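Local coordinates for F1 capsule-anchoring protein (Yersinia pestis, PDB 2XET) that probably serves as the outer-membrane usher that assembles and exports F1 capsular antigen subunits, here represented by its C-terminal domain, at residues K59-S65 with T83-N89. Sequence-based numbering, arbitrary orientation.
Sequences KNQSCSS and TTCILNN
Ser64 and Ile86 form an antiparallel hydrogen-bonded pair, established by two reciprocal backbone bonds: Ser64 N to Ile86 O and Ile86 N to Ser64 O, each 2.9 Å. The next pair, Cys63 with Leu87, is non-hydrogen-bonded, and beyond it Asn88 N donates to Ser62 O almost straight, with 176° at the hydrogen. Nearer the C-terminus, Asn60 N donates to Asn88 O at 2.8 Å, continuing the backbone bonding toward the end of the chain. A water is hydrogen-bonded to both Asn88 O and Ser62 OG.

Side-chain polar bonds centre on Asn88. Its ND2 lies 3.1 Å from both Ser62 OG and Ser64 OG, and each hydroxyl lies close to the amide plane, so the two N-H groups are both used and the amide's rotation is fixed. Ser65 OG donates to Thr84 O at 2.8 Å, coming from above the carbonyl plane.

The covalent link is the disulfide between Cys63 SG and Cys85 SG, 2.1 Å long with a near-perpendicular torsion of 87°. Cys63 lies opposite Leu87 and Cys85 opposite Ser65, so the bridge runs diagonally. Its sulfurs leave by different first torsions: at Cys85 the sulfur lies across from the backbone nitrogen (chi1 -156°), whereas Cys63 SG sits between N and the carbonyl carbon.

Apolar contact is slighter: Leu87 CD2 approaches Cys63 CB at 4.3 Å, while Leu87 CB lies 3.3 Å from Asn60 OD1; the side chain also touches Trp55. Strands 48-54 and 2-10 flank the pair, making this a disulfide-crosslinked beta hairpin within the sheet of a small, all-beta PapC C-terminal domain of the transthyretin clan.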
ATOM      1  N   LYS A  59      -6.177  -0.685  18.164  1.00 10.54           N
ATOM      2  CA  LYS A  59      -6.465   0.613  17.561  1.00 11.01           C
ATOM      3  C   LYS A  59      -5.159   1.336  17.247  1.00 10.04           C
ATOM      4  O   LYS A  59      -4.215   1.298  18.042  1.00  9.77           O
ATOM      5  CB  LYS A  59      -7.298   1.473  18.511  1.00 11.82           C
ATOM      6  CG  LYS A  59      -8.678   0.936  18.794  1.00 15.67           C
ATOM      7  CD  LYS A  59      -9.612   1.179  17.642  1.00 20.49           C
ATOM      8  CE  LYS A  59     -11.062   1.222  18.085  1.00 22.91           C
ATOM      9  NZ  LYS A  59     -11.588  -0.121  18.437  1.00 25.97           N
ATOM     10  N   ASN A  60      -5.137   1.996  16.088  1.00  9.23           N
ATOM     11  CA  ASN A  60      -3.983   2.761  15.601  1.00  8.96           C
ATOM     12  C   ASN A  60      -2.814   1.879  15.161  1.00  8.10           C
ATOM     13  O   ASN A  60      -1.700   2.378  14.986  1.00  8.59           O
ATOM     14  CB  ASN A  60      -3.533   3.815  16.620  1.00  9.17           C
ATOM     15  CG  ASN A  60      -3.180   5.146  15.967  1.00 12.23           C
ATOM     16  OD1 ASN A  60      -3.859   5.602  15.034  1.00 13.70           O
ATOM     17  ND2 ASN A  60      -2.122   5.784  16.459  1.00 14.58           N
ATOM     18  N   GLN A  61      -3.081   0.593  14.941  1.00  6.71           N
ATOM     19  CA  GLN A  61      -2.032  -0.335  14.462  1.00  6.75           C
ATOM     20  C   GLN A  61      -2.278  -0.849  13.052  1.00  7.07           C
ATOM     21  O   GLN A  61      -1.708  -1.852  12.630  1.00  6.15           O
ATOM     22  CB  GLN A  61      -1.769  -1.471  15.456  1.00  6.77           C
ATOM     23  CG  GLN A  61      -1.297  -0.971  16.806  1.00  8.00           C
ATOM     24  CD  GLN A  61      -1.074  -2.074  17.826  1.00  9.16           C
ATOM     25  OE1 GLN A  61      -1.677  -3.144  17.752  1.00 10.39           O
ATOM     26  NE2 GLN A  61      -0.216  -1.802  18.799  1.00 10.84           N
ATOM     27  N   SER A  62      -3.147  -0.144  12.336  1.00  6.51           N
ATOM     28  CA  SER A  62      -3.323  -0.390  10.909  1.00  6.82           C
ATOM     29  C   SER A  62      -3.767   0.913  10.261  1.00  7.09           C
ATOM     30  O   SER A  62      -4.190   1.857  10.933  1.00  5.61           O
ATOM     31  CB  SER A  62      -4.370  -1.486  10.673  1.00  7.78           C
ATOM     32  OG  SER A  62      -5.676  -1.007  10.958  1.00  8.21           O
ATOM     33  N   CYS A  63      -3.680   0.946   8.941  1.00  6.14           N
ATOM     34  CA  CYS A  63      -4.108   2.124   8.177  1.00  7.20           C
ATOM     35  C   CYS A  63      -4.614   1.698   6.801  1.00  7.09           C
ATOM     36  O   CYS A  63      -4.314   0.581   6.340  1.00  7.74           O
ATOM     37  CB  CYS A  63      -2.996   3.170   8.097  1.00  6.91           C
ATOM     38  SG  CYS A  63      -1.431   2.579   7.400  1.00 11.52           S
ATOM     39  N   SER A  64      -5.381   2.570   6.154  1.00  7.10           N
ATOM     40  CA  SER A  64      -6.024   2.227   4.891  1.00  7.71           C
ATOM     41  C   SER A  64      -5.650   3.225   3.810  1.00  8.16           C
ATOM     42  O   SER A  64      -5.582   4.424   4.069  1.00  8.14           O
ATOM     43  CB  SER A  64      -7.548   2.194   5.058  1.00  8.49           C
ATOM     44  OG  SER A  64      -7.913   1.198   6.021  1.00 10.37           O
ATOM     45  N   SER A  65      -5.439   2.724   2.596  1.00  7.48           N
ATOM     46  CA  SER A  65      -5.037   3.574   1.469  1.00  8.23           C
ATOM     47  C   SER A  65      -5.790   3.218   0.177  1.00  7.96           C
ATOM     48  O   SER A  65      -6.078   2.051  -0.085  1.00  7.84           O
ATOM     49  CB  SER A  65      -3.526   3.375   1.188  1.00  8.34           C
ATOM     50  OG  SER A  65      -2.715   3.906   2.220  1.00 12.39           O
ATOM     51  N   THR A  83       1.069   7.714  -1.495  1.00  9.95           N
ATOM     52  CA  THR A  83      -0.267   7.968  -0.971  1.00 10.49           C
ATOM     53  C   THR A  83      -0.277   7.994   0.562  1.00 10.71           C
ATOM     54  O   THR A  83       0.695   7.609   1.205  1.00 10.09           O
ATOM     55  CB  THR A  83      -1.303   6.967  -1.529  1.00 11.48           C
ATOM     56  OG1 THR A  83      -2.624   7.480  -1.302  1.00 12.27           O
ATOM     57  CG2 THR A  83      -1.146   5.570  -0.872  1.00 10.94           C
ATOM     58  N   THR A  84      -1.351   8.527   1.123  1.00 10.31           N
ATOM     59  CA  THR A  84      -1.520   8.521   2.568  1.00 10.77           C
ATOM     60  C   THR A  84      -2.144   7.232   3.022  1.00 10.11           C
ATOM     61  O   THR A  84      -3.048   6.702   2.375  1.00 10.69           O
ATOM     62  CB  THR A  84      -2.456   9.654   3.009  1.00 11.24           C
ATOM     63  OG1 THR A  84      -1.957  10.882   2.506  1.00 13.54           O
ATOM     64  CG2 THR A  84      -2.545   9.749   4.524  1.00 12.09           C
ATOM     65  N   CYS A  85      -1.656   6.741   4.155  1.00  9.61           N
ATOM     66  CA  CYS A  85      -2.268   5.604   4.818  1.00  9.01           C
ATOM     67  C   CYS A  85      -3.001   6.159   6.057  1.00  8.29           C
ATOM     68  O   CYS A  85      -2.369   6.582   7.037  1.00  7.61           O
ATOM     69  CB  CYS A  85      -1.184   4.584   5.179  1.00 10.51           C
ATOM     70  SG  CYS A  85      -1.717   2.866   5.380  1.00 12.61           S
ATOM     71  N   ILE A  86      -4.323   6.169   5.984  1.00  7.25           N
ATOM     72  CA  ILE A  86      -5.129   6.817   7.014  1.00  7.88           C
ATOM     73  C   ILE A  86      -5.287   5.854   8.190  1.00  7.19           C
ATOM     74  O   ILE A  86      -5.813   4.736   8.042  1.00  7.20           O
ATOM     75  CB  ILE A  86      -6.495   7.286   6.442  1.00  7.20           C
ATOM     76  CG1 ILE A  86      -6.264   8.412   5.420  1.00  8.54           C
ATOM     77  CG2 ILE A  86      -7.426   7.726   7.557  1.00  6.83           C
ATOM     78  CD1 ILE A  86      -7.526   8.865   4.648  1.00 10.71           C
ATOM     79  N   LEU A  87      -4.820   6.284   9.356  1.00  6.24           N
ATOM     80  CA  LEU A  87      -4.832   5.386  10.543  1.00  7.38           C
ATOM     81  C   LEU A  87      -6.242   4.976  10.940  1.00  8.24           C
ATOM     82  O   LEU A  87      -7.160   5.819  10.980  1.00  8.96           O
ATOM     83  CB  LEU A  87      -4.145   6.056  11.740  1.00  7.09           C
ATOM     84  CG  LEU A  87      -2.625   6.094  11.572  1.00  7.00           C
ATOM     85  CD1 LEU A  87      -1.980   7.244  12.338  1.00  7.95           C
ATOM     86  CD2 LEU A  87      -1.988   4.722  11.980  1.00  9.32           C
ATOM     87  N   ASN A  88      -6.400   3.690  11.240  1.00  9.47           N
ATOM     88  CA  ASN A  88      -7.644   3.135  11.773  1.00 10.61           C
ATOM     89  C   ASN A  88      -7.580   3.195  13.293  1.00 12.46           C
ATOM     90  O   ASN A  88      -6.932   2.368  13.923  1.00 11.65           O
ATOM     91  CB  ASN A  88      -7.835   1.690  11.273  1.00 10.81           C
ATOM     92  CG  ASN A  88      -8.079   1.631   9.787  1.00 11.42           C
ATOM     93  OD1 ASN A  88      -8.993   2.297   9.273  1.00 12.70           O
ATOM     94  ND2 ASN A  88      -7.263   0.841   9.076  1.00 12.05           N
ATOM     95  N   ASN A  89      -8.204   4.212  13.877  1.00 13.94           N
ATOM     96  CA  ASN A  89      -8.104   4.425  15.317  1.00 16.32           C
ATOM     97  C   ASN A  89      -9.493   4.397  15.981  1.00 17.60           C
ATOM     98  O   ASN A  89     -10.313   3.514  15.690  1.00 18.84           O
ATOM     99  CB  ASN A  89      -7.352   5.732  15.589  1.00 16.77           C
ATOM    100  CG  ASN A  89      -6.934   5.892  17.053  1.00 18.76           C
ATOM    101  OD1 ASN A  89      -6.891   4.925  17.824  1.00 16.91           O
ATOM    102  ND2 ASN A  89      -6.620   7.126  17.436  1.00 20.43           N
ATOM    103  OXT ASN A  89      -9.839   5.242  16.814  1.00 19.00           O
TER
HETATM  104  O   HOH W   1      -6.076  -0.262  13.588  1.00 16.03           O